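Local coordinates for DNA alpha-glucosyltransferase (Enterobacteria phage T4, PDB 1XV5), which belongs to the GT-B class of glycosyltransferases, two-domain proteins built on paired Rossmann-like folds, and holds a bound uridine-5'-diphosphate in this crystal, at residues 177-181 / 182-186; 295-299 / 300-304. One frame throughout, in Å; residues are numbered along the deposited sequence.

Contact 1 of 2, residues 177-181 / 182-186; sequences PPMDI and VKVRS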
loop_
_atom_site.group_PDB
_atom_site.type_symbol
_atom_site.label_atom_id
_atom_site.label_comp_id
_atom_site.label_asym_id
_atom_site.label_seq_id
_atom_site.Cartn_x
_atom_site.Cartn_y
_atom_site.Cartn_z
ATOM N N PRO A 177 -4.456 -1.444 -6.221
ATOM C CA PRO A 177 -4.060 -0.079 -5.845
ATOM C C PRO A 177 -2.988 0.367 -6.850
ATOM O O PRO A 177 -1.836 -0.068 -6.774
ATOM C CB PRO A 177 -3.522 -0.259 -4.429
ATOM C CG PRO A 177 -2.917 -1.633 -4.474
ATOM C CD PRO A 177 -3.915 -2.440 -5.274
ATOM N N PRO A 178 -3.353 1.248 -7.798
ATOM C CA PRO A 178 -2.439 1.739 -8.831
ATOM C C PRO A 178 -1.486 2.860 -8.463
ATOM O O PRO A 178 -1.729 3.639 -7.546
ATOM C CB PRO A 178 -3.383 2.187 -9.959
ATOM C CG PRO A 178 -4.810 1.898 -9.441
ATOM C CD PRO A 178 -4.665 1.892 -7.949
ATOM N N MET A 179 -0.399 2.936 -9.221
ATOM C CA MET A 179 0.602 3.973 -9.044
ATOM C C MET A 179 1.090 4.366 -10.428
ATOM O O MET A 179 1.116 3.534 -11.333
ATOM C CB MET A 179 1.781 3.446 -8.225
ATOM C CG MET A 179 2.883 4.459 -8.012
ATOM S SD MET A 179 4.166 3.819 -6.925
ATOM C CE MET A 179 5.341 3.179 -8.134
ATOM N N ASP A 180 1.446 5.636 -10.607
ATOM C CA ASP A 180 1.972 6.069 -11.890
ATOM C C ASP A 180 3.427 5.612 -11.846
ATOM O O ASP A 180 4.309 6.329 -11.361
ATOM C CB ASP A 180 1.915 7.590 -12.036
ATOM C CG ASP A 180 2.308 8.052 -13.427
ATOM O OD1 ASP A 180 3.065 7.321 -14.102
ATOM O OD2 ASP A 180 1.870 9.147 -13.843
ATOM N N ILE A 181 3.662 4.401 -12.333
ATOM C CA ILE A 181 4.989 3.805 -12.343
ATOM C C ILE A 181 5.950 4.531 -13.285
ATOM O O ILE A 181 7.149 4.631 -13.014
ATOM C CB ILE A 181 4.868 2.311 -12.714
ATOM C CG1 ILE A 181 4.220 1.568 -11.539
ATOM C CG2 ILE A 181 6.232 1.730 -13.065
ATOM C CD1 ILE A 181 3.781 0.150 -11.843
ATOM N N VAL A 182 5.413 5.047 -14.383
ATOM C CA VAL A 182 6.213 5.777 -15.356
ATOM C C VAL A 182 6.785 7.038 -14.707
ATOM O O VAL A 182 7.964 7.353 -14.860
ATOM C CB VAL A 182 5.355 6.190 -16.573
ATOM C CG1 VAL A 182 6.192 6.989 -17.559
ATOM C CG2 VAL A 182 4.773 4.954 -17.240
ATOM N N LYS A 183 5.936 7.757 -13.978
ATOM C CA LYS A 183 6.356 8.985 -13.316
ATOM C C LYS A 183 7.499 8.761 -12.329
ATOM O O LYS A 183 8.437 9.552 -12.269
ATOM C CB LYS A 183 5.168 9.630 -12.601
ATOM C CG LYS A 183 5.487 10.993 -12.007
ATOM C CD LYS A 183 4.224 11.724 -11.575
ATOM C CE LYS A 183 3.285 11.925 -12.755
ATOM N NZ LYS A 183 3.974 12.561 -13.916
ATOM N N VAL A 184 7.424 7.688 -11.548
ATOM C CA VAL A 184 8.482 7.392 -10.592
ATOM C C VAL A 184 9.783 7.098 -11.330
ATOM O O VAL A 184 10.845 7.586 -10.944
ATOM C CB VAL A 184 8.109 6.192 -9.689
ATOM C CG1 VAL A 184 9.314 5.756 -8.868
ATOM C CG2 VAL A 184 6.967 6.590 -8.764
ATOM N N ARG A 185 9.716 6.307 -12.398
ATOM C CA ARG A 185 10.940 6.017 -13.139
ATOM C C ARG A 185 11.547 7.281 -13.735
ATOM O O ARG A 185 12.760 7.481 -13.682
ATOM C CB ARG A 185 10.699 5.021 -14.274
ATOM C CG ARG A 185 11.949 4.885 -15.156
ATOM C CD ARG A 185 11.885 3.760 -16.174
ATOM N NE ARG A 185 13.170 3.647 -16.873
ATOM C CZ ARG A 185 13.569 2.570 -17.542
ATOM N NH1 ARG A 185 12.786 1.500 -17.614
ATOM N NH2 ARG A 185 14.761 2.558 -18.129
ATOM N N SER A 186 10.700 8.133 -14.298
ATOM C CA SER A 186 11.177 9.356 -14.929
ATOM C C SER A 186 11.780 10.334 -13.932
ATOM O O SER A 186 12.354 11.350 -14.325
ATOM C CB SER A 186 10.040 10.031 -15.703
ATOM O OG SER A 186 9.055 10.551 -14.833
HETATM O O HOH W 1 2.585 10.360 -16.090
#

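Contact 2 of 2, residues 295-299 / 300-304; sequences SKLNQ and KYLQR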
loop_
_atom_site.group_PDB
_atom_site.type_symbol
_atom_site.label_atom_id
_atom_site.label_comp_id
_atom_site.label_asym_id
_atom_site.label_seq_id
_atom_site.Cartn_x
_atom_site.Cartn_y
_atom_site.Cartn_z
ATOM N N SER A 295 6.181 -9.180 1.890
ATOM C CA SER A 295 4.829 -9.388 2.394
ATOM C C SER A 295 4.395 -10.812 2.056
ATOM O O SER A 295 4.634 -11.309 0.952
ATOM C CB SER A 295 3.861 -8.371 1.788
ATOM O OG SER A 295 4.088 -7.096 2.362
ATOM N N LYS A 296 3.753 -11.457 3.022
ATOM C CA LYS A 296 3.328 -12.844 2.881
ATOM C C LYS A 296 1.899 -13.076 3.354
ATOM O O LYS A 296 1.638 -13.973 4.165
ATOM C CB LYS A 296 4.289 -13.723 3.681
ATOM C CG LYS A 296 4.475 -13.236 5.122
ATOM C CD LYS A 296 5.848 -13.588 5.667
ATOM C CE LYS A 296 6.041 -15.088 5.755
ATOM N NZ LYS A 296 7.406 -15.432 6.229
ATOM N N LEU A 297 0.974 -12.269 2.843
ATOM C CA LEU A 297 -0.430 -12.401 3.211
ATOM C C LEU A 297 -0.959 -13.781 2.851
ATOM O O LEU A 297 -0.500 -14.405 1.891
ATOM C CB LEU A 297 -1.278 -11.354 2.481
ATOM C CG LEU A 297 -1.155 -9.899 2.930
ATOM C CD1 LEU A 297 -1.878 -9.006 1.934
ATOM C CD2 LEU A 297 -1.739 -9.735 4.332
ATOM N N ASN A 298 -1.925 -14.257 3.624
ATOM C CA ASN A 298 -2.526 -15.546 3.332
ATOM C C ASN A 298 -3.200 -15.424 1.967
ATOM O O ASN A 298 -3.675 -14.351 1.589
ATOM C CB ASN A 298 -3.565 -15.912 4.392
ATOM C CG ASN A 298 -4.240 -17.240 4.109
ATOM O OD1 ASN A 298 -5.088 -17.344 3.222
ATOM N ND2 ASN A 298 -3.855 -18.271 4.856
ATOM N N GLN A 299 -3.225 -16.535 1.242
ATOM C CA GLN A 299 -3.810 -16.620 -0.089
ATOM C C GLN A 299 -5.191 -15.974 -0.229
ATOM O O GLN A 299 -5.496 -15.370 -1.255
ATOM C CB GLN A 299 -3.891 -18.097 -0.485
ATOM C CG GLN A 299 -4.361 -18.364 -1.895
ATOM C CD GLN A 299 -4.517 -19.847 -2.162
ATOM O OE1 GLN A 299 -3.616 -20.637 -1.877
ATOM N NE2 GLN A 299 -5.662 -20.232 -2.715
ATOM N N LYS A 300 -6.023 -16.102 0.799
ATOM C CA LYS A 300 -7.376 -15.546 0.760
ATOM C C LYS A 300 -7.429 -14.047 0.478
ATOM O O LYS A 300 -8.401 -13.556 -0.095
ATOM C CB LYS A 300 -8.092 -15.822 2.084
ATOM C CG LYS A 300 -7.417 -15.160 3.271
ATOM C CD LYS A 300 -7.930 -15.693 4.601
ATOM C CE LYS A 300 -9.344 -15.249 4.885
ATOM N NZ LYS A 300 -9.763 -15.705 6.241
ATOM N N TYR A 301 -6.389 -13.325 0.890
ATOM C CA TYR A 301 -6.333 -11.878 0.706
ATOM C C TYR A 301 -5.705 -11.458 -0.617
ATOM O O TYR A 301 -5.705 -10.275 -0.956
ATOM C CB TYR A 301 -5.521 -11.234 1.836
ATOM C CG TYR A 301 -6.017 -11.555 3.222
ATOM C CD1 TYR A 301 -7.267 -11.111 3.655
ATOM C CD2 TYR A 301 -5.247 -12.322 4.100
ATOM C CE1 TYR A 301 -7.743 -11.425 4.929
ATOM C CE2 TYR A 301 -5.715 -12.644 5.376
ATOM C CZ TYR A 301 -6.964 -12.194 5.781
ATOM O OH TYR A 301 -7.444 -12.525 7.031
ATOM N N LEU A 302 -5.175 -12.421 -1.363
ATOM C CA LEU A 302 -4.494 -12.113 -2.615
ATOM C C LEU A 302 -5.232 -12.491 -3.892
ATOM O O LEU A 302 -5.612 -13.646 -4.078
ATOM C CB LEU A 302 -3.116 -12.786 -2.611
ATOM C CG LEU A 302 -2.196 -12.373 -1.453
ATOM C CD1 LEU A 302 -0.978 -13.288 -1.399
ATOM C CD2 LEU A 302 -1.765 -10.920 -1.626
ATOM N N GLN A 303 -5.417 -11.510 -4.772
ATOM C CA GLN A 303 -6.072 -11.734 -6.055
ATOM C C GLN A 303 -5.169 -11.165 -7.151
ATOM O O GLN A 303 -4.483 -11.924 -7.839
ATOM C CB GLN A 303 -7.462 -11.076 -6.087
ATOM C CG GLN A 303 -8.329 -11.545 -7.261
ATOM C CD GLN A 303 -9.819 -11.361 -7.008
ATOM O OE1 GLN A 303 -10.307 -11.626 -5.909
ATOM N NE2 GLN A 303 -10.552 -10.932 -8.034
ATOM N N ARG A 304 -5.147 -9.841 -7.300
ATOM C CA ARG A 304 -4.295 -9.188 -8.304
ATOM C C ARG A 304 -3.470 -8.056 -7.698
ATOM O O ARG A 304 -2.566 -7.535 -8.335
ATOM C CB ARG A 304 -5.134 -8.562 -9.433
ATOM C CG ARG A 304 -5.897 -9.524 -10.332
ATOM C CD ARG A 304 -6.659 -8.737 -11.408
ATOM N NE ARG A 304 -7.633 -7.817 -10.820
ATOM C CZ ARG A 304 -8.201 -6.803 -11.469
ATOM N NH1 ARG A 304 -9.074 -6.018 -10.846
ATOM N NH2 ARG A 304 -7.894 -6.566 -12.737
#

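Contact 1 of 2, residues 177-181 / 182-186
Asp180 sets its carboxylate over the first turn of the helix and meets Lys183 twice, once at the backbone and once along the side chain. Its CG stands anti to its own backbone N (chi1 -173°), which swings OD1 to 2.9 Å from Lys183 N; the N-H...O angle of 161° is nearly straight, although the donor arrives from above the carboxylate plane, 61° out of it. The two side chains cross at a slant, and Asp180 OD2 lies 3.3 Å from Lys183 CE. Bends at chi3 and chi4 curl the lysine chain back, yet Lys183 NZ stays 4.0 Å from Asp180 OD2, beyond salt-bridge range. A water bonded to OD2 reaches NZ through a weak bond.

This is an N-cap: Asp180 ends the loop after strand 172-174 and takes up an amide at the start of helix 181-188, whose regular i to i+4 bonding is under way by Arg185 N to Ile181 O at 3.1 Å. A negative carboxylate here would be expected to suit the helix dipole.

On the buried side, Met179 and Val184 cross at about a right angle, Met179 CE coming to 3.8 Å from Val184 CG2. Both side chains also touch Ala315 of helix 308-316, and that of Met179 lies about 6 Å from the bound uridine-5'-diphosphate.

Contact 2 of 2, residues 295-299 / 300-304
Three hydrogen bonds join Asn298 and Gln299 to Lys300, Tyr301 and Leu302. The side-chain bond is the straightest: Lys300 N gives to Asn298 OD1 at 2.9 Å with an N-H...O angle of 174°, in the carbonyl plane and on a lone pair. With CG anti to its backbone N (chi1 179°), the Asn298 amide folds forward along the chain to accept this bond, which spans two residues and so makes an Asx turn. The two backbone bonds, Tyr301 N to Asn298 O at 3.0 Å and Leu302 N to Gln299 O at 3.0 Å, both span three residues.

That i to i+3 spacing is the signature of a 3-10 turn, here a short one that the Asx turn leads into, set in the loop between strand 288-293 and helix 308-316. Asn298 thus offers both its backbone and its side-chain oxygen.

Among the apolar contacts, Leu297 and Leu302 each point toward the other segment and cross at a slant, Leu297 CD1 lying 4.0 Å from Leu302 CD2. The other branch of Leu302, CD1, approaches the backbone at Leu297 O, 3.5 Å away.

Packing round the flat Tyr301 ring comes from two sides. Lys300 CG sits 3.6 Å above the plane, over the ring centre, while Asn298 N lies at the ring edge, in plane. CG of Lys300 also touches Asn298 OD1 at 3.2 Å. Beyond the turn, the polar ends of Lys300 and Tyr301 converge on Asp146, NZ in a salt bridge to OD2 and OH in a hydrogen bond to OD1.

How the contacts relate
From the N terminus the chain first completes the seven-stranded parallel sheet that ends with strand 172-174, then passes through contact 1, which closes the short turn into helix 181-188. It then lays down the first five strands of the second parallel sheet, contact 2 closes a turn after strand 288-293, and strands 319-323 and 347-349 complete the sheet afterwards. The two are in series, neither nested nor crossed; their centres lie 22 Å apart and their nearest atoms about 6 Å, without touching. Helix 308-316, a few residues after contact 2, packs on Met179 and Val184, and Arg304 of contact 2 itself bonds Asn174, the last residue of strand 172-174.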